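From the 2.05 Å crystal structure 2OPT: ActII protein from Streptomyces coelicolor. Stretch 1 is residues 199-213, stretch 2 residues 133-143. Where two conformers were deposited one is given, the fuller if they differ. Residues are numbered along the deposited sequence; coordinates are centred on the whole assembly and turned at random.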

# COMPACT_ATOMS: atom_id res chain seq x y z
N ARG A 199 16.47 5.22 -0.64
CA ARG A 199 16.93 4.20 -1.53
C ARG A 199 15.75 3.38 -1.97
O ARG A 199 15.60 3.21 -3.16
CB ARG A 199 18.01 3.34 -0.85
CG ARG A 199 18.68 2.29 -1.77
CD ARG A 199 19.24 2.89 -3.07
NE ARG A 199 19.81 1.82 -3.89
CZ ARG A 199 19.93 1.83 -5.22
NH1 ARG A 199 19.52 2.86 -5.95
NH2 ARG A 199 20.47 0.77 -5.82
N ARG A 200 14.90 2.91 -1.04
CA ARG A 200 13.69 2.12 -1.40
C ARG A 200 12.82 2.95 -2.32
O ARG A 200 12.45 2.53 -3.37
CB ARG A 200 12.83 1.83 -0.17
CG ARG A 200 13.38 0.89 0.86
CD ARG A 200 12.57 1.00 2.20
NE ARG A 200 11.17 0.62 2.04
CZ ARG A 200 10.75 -0.64 1.92
NH1 ARG A 200 11.63 -1.64 1.96
NH2 ARG A 200 9.45 -0.91 1.75
N PHE A 201 12.53 4.18 -1.93
CA PHE A 201 11.73 5.03 -2.80
C PHE A 201 12.27 5.14 -4.24
O PHE A 201 11.52 5.02 -5.20
CB PHE A 201 11.59 6.43 -2.22
CG PHE A 201 10.52 7.23 -2.89
CD1 PHE A 201 9.20 6.97 -2.66
CD2 PHE A 201 10.86 8.23 -3.80
CE1 PHE A 201 8.21 7.68 -3.31
CE2 PHE A 201 9.88 8.98 -4.46
CZ PHE A 201 8.57 8.72 -4.20
N GLU A 202 13.57 5.38 -4.40
CA GLU A 202 14.07 5.56 -5.76
C GLU A 202 14.07 4.26 -6.56
O GLU A 202 13.64 4.25 -7.72
CB GLU A 202 15.42 6.30 -5.78
CG GLU A 202 15.35 7.80 -5.34
CD GLU A 202 14.47 8.75 -6.19
OE1 GLU A 202 14.41 8.70 -7.45
OE2 GLU A 202 13.85 9.62 -5.54
N LEU A 203 14.45 3.15 -5.91
CA LEU A 203 14.36 1.85 -6.56
C LEU A 203 12.95 1.55 -7.02
O LEU A 203 12.75 1.15 -8.17
CB LEU A 203 14.80 0.71 -5.61
CG LEU A 203 16.26 0.35 -5.57
CD1 LEU A 203 16.58 -0.68 -4.46
CD2 LEU A 203 16.65 -0.19 -6.95
N GLY A 204 11.95 1.71 -6.15
CA GLY A 204 10.56 1.39 -6.56
C GLY A 204 10.08 2.32 -7.67
O GLY A 204 9.36 1.93 -8.55
N LEU A 205 10.44 3.61 -7.59
CA LEU A 205 10.15 4.53 -8.69
C LEU A 205 10.75 4.04 -10.03
O LEU A 205 10.06 4.00 -11.02
CB LEU A 205 10.71 5.94 -8.32
CG LEU A 205 9.99 7.18 -8.78
CD1 LEU A 205 8.52 7.06 -8.52
CD2 LEU A 205 10.63 8.46 -8.06
N GLU A 206 12.05 3.70 -10.04
CA GLU A 206 12.75 3.21 -11.22
C GLU A 206 12.01 2.01 -11.79
O GLU A 206 11.71 1.95 -12.99
CB GLU A 206 14.18 2.81 -10.84
CG GLU A 206 15.10 4.02 -10.71
CD GLU A 206 16.52 3.69 -10.27
OE1 GLU A 206 16.89 2.49 -10.12
OE2 GLU A 206 17.28 4.68 -10.10
N ILE A 207 11.71 1.06 -10.90
CA ILE A 207 11.07 -0.17 -11.29
C ILE A 207 9.75 0.12 -12.00
O ILE A 207 9.51 -0.40 -13.07
CB ILE A 207 10.87 -1.12 -10.09
CG1 ILE A 207 12.24 -1.64 -9.61
CG2 ILE A 207 9.96 -2.26 -10.47
CD1 ILE A 207 12.23 -2.29 -8.25
N ILE A 208 8.88 0.91 -11.37
CA ILE A 208 7.51 1.15 -11.91
C ILE A 208 7.57 1.91 -13.24
O ILE A 208 6.87 1.56 -14.17
CB ILE A 208 6.63 1.92 -10.90
CG1 ILE A 208 6.46 1.06 -9.62
CG2 ILE A 208 5.33 2.39 -11.57
CD1 ILE A 208 5.81 1.77 -8.37
N ILE A 209 8.43 2.92 -13.31
CA ILE A 209 8.59 3.75 -14.54
C ILE A 209 9.15 2.89 -15.70
O ILE A 209 8.58 2.90 -16.81
CB ILE A 209 9.46 5.00 -14.24
CG1 ILE A 209 8.68 5.99 -13.36
CG2 ILE A 209 9.82 5.76 -15.53
CD1 ILE A 209 9.57 6.98 -12.73
N ALA A 210 10.21 2.11 -15.46
CA ALA A 210 10.69 1.19 -16.48
C ALA A 210 9.56 0.24 -16.95
O ALA A 210 9.44 -0.06 -18.13
CB ALA A 210 11.91 0.34 -15.96
N GLY A 211 8.75 -0.24 -16.03
CA GLY A 211 7.72 -1.25 -16.39
C GLY A 211 6.62 -0.58 -17.17
O GLY A 211 6.04 -1.18 -18.04
N LEU A 212 6.31 0.67 -16.84
CA LEU A 212 5.36 1.48 -17.62
C LEU A 212 5.83 1.74 -19.06
O LEU A 212 5.09 1.49 -20.02
CB LEU A 212 5.05 2.82 -16.92
CG LEU A 212 4.18 2.75 -15.65
CD1 LEU A 212 4.15 4.14 -14.94
CD2 LEU A 212 2.78 2.27 -15.92
N LEU A 213 7.09 2.19 -19.20
CA LEU A 213 7.67 2.36 -20.52
C LEU A 213 7.71 1.03 -21.26
O LEU A 213 7.49 0.99 -22.46
CB LEU A 213 9.08 2.90 -20.40
CG LEU A 213 9.13 4.37 -20.03
CD1 LEU A 213 10.54 4.78 -19.69
CD2 LEU A 213 8.53 5.24 -21.18
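Stretch 2 133-143: YGGDLLSTFVT

Stretch 2 packs against stretch 1 as one α-helix lying nearly antiparallel on another, an apolar contact with no hydrogen bond across it, organised around a single phenylalanine set into a hole that a glycine keeps open. Both stretches are helical throughout and belong to longer helices. The axes approach to 10.9 Å. Their N-to-C directions differ by 170°, so residue numbers run in opposite senses along the seam: Phe201 lies level with Val142, Gly204 with Phe141, Ile208 with Leu138 and Leu212 with Gly134, with CA-to-CA distances of 7.1 to 7.9 Å.

The first rule is a large knob over a missing side chain. Phe141 (chi1 t) points its CA-to-CB bond toward stretch 1 and sits among Phe201, Gly204, Leu205 and Ile208. Its CZ comes 3.7 Å from Gly204 CA; an ideal CB on that glycine would lie 2.4 Å from Phe141 CE1, a clash. The ring tip therefore reaches the backbone of the facing helix, with Phe141 CZ 3.6 Å from Phe201 O and 3.7 Å from Leu205 N. That carbonyl and amide already belong to the helix ladder, joined in the Leu205 N to Phe201 O hydrogen bond of 3.0 Å.

The second rule is to use apolar side chains for the walls of the hole. Ile208 CD1 lies over one face of the Phe141 ring, 3.6 Å from Phe141 CG, in a CH-pi contact. Phe201 starts sideways, but its end swings nearer, placing its CE1 3.8 Å from Phe141 CE2. The two ring planes are 22° apart yet slid past each other, so they barely overlap. The same Phe201 CE1 is 3.9 Å from Val142 CG2, which lies at the edge of the Phe201 ring.

One helical turn along, Ile208 also meets Leu137 and Leu138. Ile208 CG2 is 4.1 Å from Leu137 CD2 and only 3.1 Å from Leu138 CD1, tight for two methyl groups; both chi angles of Leu138 fall between the usual wells. Leu212 extends the row, its CD1 3.8 Å from Leu138 CD2.

The glycine device then recurs with the helices exchanged. The CA-to-CB bond of Leu212 points toward stretch 2, and Leu212 CD2 lies 3.9 Å from Gly134 CA, where an ideal CB would come within 2.9 Å of that methyl. Polar side chains stay off the seam: Ser139 OG and Thr140 OG1 both donate to Asp136 O within their own helix, and none of these three residues touches stretch 1.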

# COMPACT_ATOMS: atom_id res chain seq x y z
N TYR A 133 -4.32 2.90 -14.89
CA TYR A 133 -3.78 2.01 -13.85
C TYR A 133 -2.42 2.50 -13.32
O TYR A 133 -2.17 2.44 -12.09
CB TYR A 133 -3.75 0.53 -14.28
CG TYR A 133 -3.26 -0.34 -13.15
CD1 TYR A 133 -4.12 -0.72 -12.11
CD2 TYR A 133 -1.93 -0.76 -13.11
CE1 TYR A 133 -3.65 -1.48 -11.05
CE2 TYR A 133 -1.44 -1.51 -12.04
CZ TYR A 133 -2.30 -1.85 -11.02
OH TYR A 133 -1.80 -2.60 -9.99
N GLY A 134 -1.58 3.03 -14.20
CA GLY A 134 -0.24 3.47 -13.79
C GLY A 134 -0.29 4.58 -12.81
O GLY A 134 0.52 4.65 -11.86
N GLY A 135 -1.18 5.54 -13.06
CA GLY A 135 -1.41 6.60 -12.15
C GLY A 135 -1.78 6.10 -10.76
O GLY A 135 -1.34 6.65 -9.76
N ASP A 136 -2.65 5.11 -10.70
CA ASP A 136 -3.10 4.50 -9.46
C ASP A 136 -1.92 3.82 -8.73
O ASP A 136 -1.73 4.02 -7.52
CB ASP A 136 -4.16 3.41 -9.75
CG ASP A 136 -4.97 3.02 -8.49
OD1 ASP A 136 -5.54 3.91 -7.84
OD2 ASP A 136 -5.05 1.83 -8.13
N LEU A 137 -1.18 2.97 -9.47
CA LEU A 137 -0.09 2.19 -8.93
C LEU A 137 1.00 3.16 -8.43
O LEU A 137 1.60 2.97 -7.39
CB LEU A 137 0.48 1.22 -10.00
CG LEU A 137 1.76 0.44 -9.57
CD1 LEU A 137 1.42 -0.43 -8.39
CD2 LEU A 137 2.46 -0.42 -10.66
N LEU A 138 1.20 4.25 -9.13
CA LEU A 138 2.23 5.21 -8.68
C LEU A 138 1.81 5.89 -7.37
O LEU A 138 2.60 5.99 -6.41
CB LEU A 138 2.35 6.24 -9.78
CG LEU A 138 3.51 6.17 -10.76
CD1 LEU A 138 4.61 5.22 -10.51
CD2 LEU A 138 3.29 6.64 -12.19
N SER A 139 0.56 6.35 -7.30
CA SER A 139 0.07 6.99 -6.11
C SER A 139 0.00 6.04 -4.93
O SER A 139 0.32 6.42 -3.81
CB SER A 139 -1.23 7.76 -6.36
OG SER A 139 -2.36 6.88 -6.40
N THR A 140 -0.43 4.79 -5.19
CA THR A 140 -0.45 3.73 -4.21
C THR A 140 0.93 3.43 -3.62
O THR A 140 1.07 3.29 -2.43
CB THR A 140 -1.13 2.48 -4.84
OG1 THR A 140 -2.52 2.79 -4.99
CG2 THR A 140 -1.01 1.24 -3.97
N PHE A 141 1.94 3.43 -4.47
CA PHE A 141 3.26 3.09 -4.05
C PHE A 141 3.83 4.23 -3.20
O PHE A 141 4.42 4.01 -2.16
CB PHE A 141 4.11 2.91 -5.32
CG PHE A 141 5.58 3.11 -5.09
CD1 PHE A 141 6.34 2.12 -4.46
CD2 PHE A 141 6.21 4.30 -5.48
CE1 PHE A 141 7.74 2.34 -4.20
CE2 PHE A 141 7.57 4.50 -5.24
CZ PHE A 141 8.32 3.52 -4.57
N VAL A 142 3.68 5.47 -3.69
CA VAL A 142 4.17 6.63 -2.95
C VAL A 142 3.50 6.72 -1.55
O VAL A 142 4.17 6.95 -0.53
CB VAL A 142 3.90 7.93 -3.71
CG1 VAL A 142 4.19 9.10 -2.82
CG2 VAL A 142 4.72 8.00 -4.99
N THR A 143 2.19 6.50 -1.51
CA THR A 143 1.44 6.59 -0.27
C THR A 143 1.86 5.50 0.72
O THR A 143 2.04 5.81 1.91
CB THR A 143 -0.09 6.55 -0.55
OG1 THR A 143 -0.39 7.59 -1.49
CG2 THR A 143 -0.91 6.79 0.77